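Local structure of TRAP dicarboxylate ABC transporter, substrate-binding protein (Roseobacter denitrificans, 4OVQ) at residues K109-P112 and H113-R116. The protein binds beta-D-glucuronate and is probably the periplasmic solute-binding component of a TRAP transporter. Numbering follows the deposited sequence.
Sequences KDVP and HMFR
An N-cap opens the helix 111-118: OD1 of Asp110 accepts from His113 N at 2.9 Å with an N-H...O angle of 160°. The carboxylate reaches that amide because its CG sits between the backbone N and the carbonyl carbon (chi1 54°), folding the side chain back over the first turn. The same OD1 accepts a second hydrogen bond, from water 1; this water, which sits in the guanidinium plane at its edge, accepts from Arg116 NH2 at 2.8 Å. It thus links the cap to the guanidinium, whose NH2 also forms a salt bridge with the C-terminal carboxylate of Glu325. Pro112 O lies over one face of the guanidinium, 3.5 Å from NH1. As the second helical residue, Pro112 fits the first turn, where its missing N-H costs no i to i-4 bond. The regular helical ladder starts at once, with Met114 N donating to Asp110 O, Phe115 N to Val111 O and Arg116 N to Pro112 O. The turn belongs to a DctP-type (family 7) solute-binding protein and lies near the sugar pocket without lining it, the Met114 side chain about 11 Å from the bound beta-D-glucuronate. Ahead of the cap, Lys109 N donates to His113 ND1 at 3.2 Å, tilted 29° out of the imidazole plane. Lys109 CG lies over a face of that ring, 4.0 Å from its centroid, a CH-pi contact. With NE2 donating to Thr324 O, both ring nitrogens are engaged, which fixes the rotation of the imidazole and ties the helix start to the C-terminal tail. Val111 CG1 runs beside Phe115, meeting CE2 at 3.6 Å. CE of the selenomethionine Met114 lies above one face of that phenyl ring, offset toward its rim, while Arg266 makes a cation-pi contact with it.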
ATOM      1  N   LYS A 109      11.578  -6.852  -7.415  1.00 30.12           N
ATOM      2  CA  LYS A 109      11.343  -7.574  -8.657  1.00 29.24           C
ATOM      3  C   LYS A 109       9.964  -8.212  -8.665  1.00 29.84           C
ATOM      4  O   LYS A 109       9.401  -8.452  -9.733  1.00 31.88           O
ATOM      5  CB  LYS A 109      12.416  -8.660  -8.867  1.00 28.32           C
ATOM      6  CG  LYS A 109      13.769  -8.335  -8.242  1.00 34.51           C
ATOM      7  CD  LYS A 109      14.817  -9.400  -8.530  1.00 39.93           C
ATOM      8  CE  LYS A 109      16.206  -8.813  -8.389  1.00 41.23           C
ATOM      9  NZ  LYS A 109      17.208  -9.832  -7.956  1.00 42.66           N
ATOM     10  N   ASP A 110       9.417  -8.478  -7.477  1.00 24.27           N
ATOM     11  CA  ASP A 110       8.088  -9.065  -7.352  1.00 26.37           C
ATOM     12  C   ASP A 110       7.723  -9.189  -5.878  1.00 22.59           C
ATOM     13  O   ASP A 110       8.523  -8.846  -5.009  1.00 23.73           O
ATOM     14  CB  ASP A 110       7.988 -10.433  -8.058  1.00 34.00           C
ATOM     15  CG  ASP A 110       9.041 -11.418  -7.609  1.00 31.39           C
ATOM     16  OD1 ASP A 110       9.406 -11.446  -6.416  1.00 31.06           O
ATOM     17  OD2 ASP A 110       9.500 -12.191  -8.474  1.00 34.88           O
ATOM     18  N   VAL A 111       6.508  -9.656  -5.601  1.00 18.88           N
ATOM     19  CA  VAL A 111       6.021  -9.693  -4.232  1.00 27.77           C
ATOM     20  C   VAL A 111       6.844 -10.657  -3.375  1.00 25.69           C
ATOM     21  O   VAL A 111       7.254 -10.317  -2.263  1.00 29.47           O
ATOM     22  CB  VAL A 111       4.529 -10.032  -4.170  1.00 25.91           C
ATOM     23  CG1 VAL A 111       4.082 -10.222  -2.734  1.00 25.18           C
ATOM     24  CG2 VAL A 111       3.721  -8.953  -4.874  1.00 30.30           C
ATOM     25  N   PRO A 112       7.111 -11.868  -3.887  1.00 30.83           N
ATOM     26  CA  PRO A 112       7.930 -12.735  -3.035  1.00 29.59           C
ATOM     27  C   PRO A 112       9.258 -12.096  -2.664  1.00 23.03           C
ATOM     28  O   PRO A 112       9.707 -12.252  -1.527  1.00 27.47           O
ATOM     29  CB  PRO A 112       8.129 -13.972  -3.911  1.00 25.71           C
ATOM     30  CG  PRO A 112       6.838 -14.064  -4.653  1.00 29.54           C
ATOM     31  CD  PRO A 112       6.552 -12.609  -5.029  1.00 26.20           C
ATOM     32  N   HIS A 113       9.872 -11.380  -3.603  1.00 24.47           N
ATOM     33  CA  HIS A 113      11.092 -10.627  -3.314  1.00 25.40           C
ATOM     34  C   HIS A 113      10.893  -9.605  -2.182  1.00 34.84           C
ATOM     35  O   HIS A 113      11.714  -9.518  -1.274  1.00 27.52           O
ATOM     36  CB  HIS A 113      11.572  -9.909  -4.570  1.00 26.22           C
ATOM     37  CG  HIS A 113      12.858  -9.166  -4.388  1.00 25.84           C
ATOM     38  ND1 HIS A 113      13.036  -7.867  -4.807  1.00 32.65           N
ATOM     39  CD2 HIS A 113      14.038  -9.545  -3.843  1.00 36.43           C
ATOM     40  CE1 HIS A 113      14.260  -7.470  -4.516  1.00 38.25           C
ATOM     41  NE2 HIS A 113      14.892  -8.472  -3.934  1.00 30.27           N
HETATM   42  N   MSE A 114       9.807  -8.835  -2.238  1.00 32.68           N
HETATM   43  CA  MSE A 114       9.514  -7.842  -1.199  1.00 25.76           C
HETATM   44  C   MSE A 114       9.505  -8.481   0.185  1.00 19.36           C
HETATM   45  O   MSE A 114      10.070  -7.937   1.136  1.00 25.73           O
HETATM   46  CB  MSE A 114       8.156  -7.170  -1.478  1.00 22.36           C
HETATM   47  CG  MSE A 114       7.542  -6.290  -0.317  1.00 16.59           C
HETATM   48 SE   MSE A 114       5.753  -5.737  -0.877  1.00 24.76          SE
HETATM   49  CE  MSE A 114       4.776  -7.190   0.037  1.00 24.27           C
ATOM     50  N   PHE A 115       8.824  -9.608   0.310  1.00 23.61           N
ATOM     51  CA  PHE A 115       8.663 -10.213   1.613  1.00 26.74           C
ATOM     52  C   PHE A 115      10.019 -10.702   2.094  1.00 29.82           C
ATOM     53  O   PHE A 115      10.337 -10.559   3.268  1.00 31.32           O
ATOM     54  CB  PHE A 115       7.614 -11.319   1.584  1.00 25.53           C
ATOM     55  CG  PHE A 115       6.195 -10.817   1.752  1.00 18.25           C
ATOM     56  CD1 PHE A 115       5.778 -10.285   2.965  1.00 21.99           C
ATOM     57  CD2 PHE A 115       5.288 -10.894   0.716  1.00 23.53           C
ATOM     58  CE1 PHE A 115       4.483  -9.835   3.140  1.00 25.57           C
ATOM     59  CE2 PHE A 115       3.986 -10.446   0.887  1.00 22.62           C
ATOM     60  CZ  PHE A 115       3.585  -9.929   2.104  1.00 20.46           C
ATOM     61  N   ARG A 116      10.829 -11.228   1.176  1.00 28.09           N
ATOM     62  CA  ARG A 116      12.192 -11.639   1.525  1.00 27.35           C
ATOM     63  C   ARG A 116      12.965 -10.439   2.065  1.00 28.64           C
ATOM     64  O   ARG A 116      13.632 -10.522   3.084  1.00 31.95           O
ATOM     65  CB  ARG A 116      12.909 -12.291   0.334  1.00 31.61           C
ATOM     66  CG  ARG A 116      12.412 -13.708   0.047  1.00 32.82           C
ATOM     67  CD  ARG A 116      13.367 -14.520  -0.826  1.00 30.83           C
ATOM     68  NE  ARG A 116      13.562 -13.912  -2.138  1.00 28.72           N
ATOM     69  CZ  ARG A 116      12.735 -14.059  -3.169  1.00 26.92           C
ATOM     70  NH1 ARG A 116      11.632 -14.792  -3.061  1.00 29.81           N
ATOM     71  NH2 ARG A 116      13.007 -13.460  -4.311  1.00 23.42           N
TER
HETATM   72  O   HOH W   1      11.553 -13.379  -6.665  1.00 36.45           O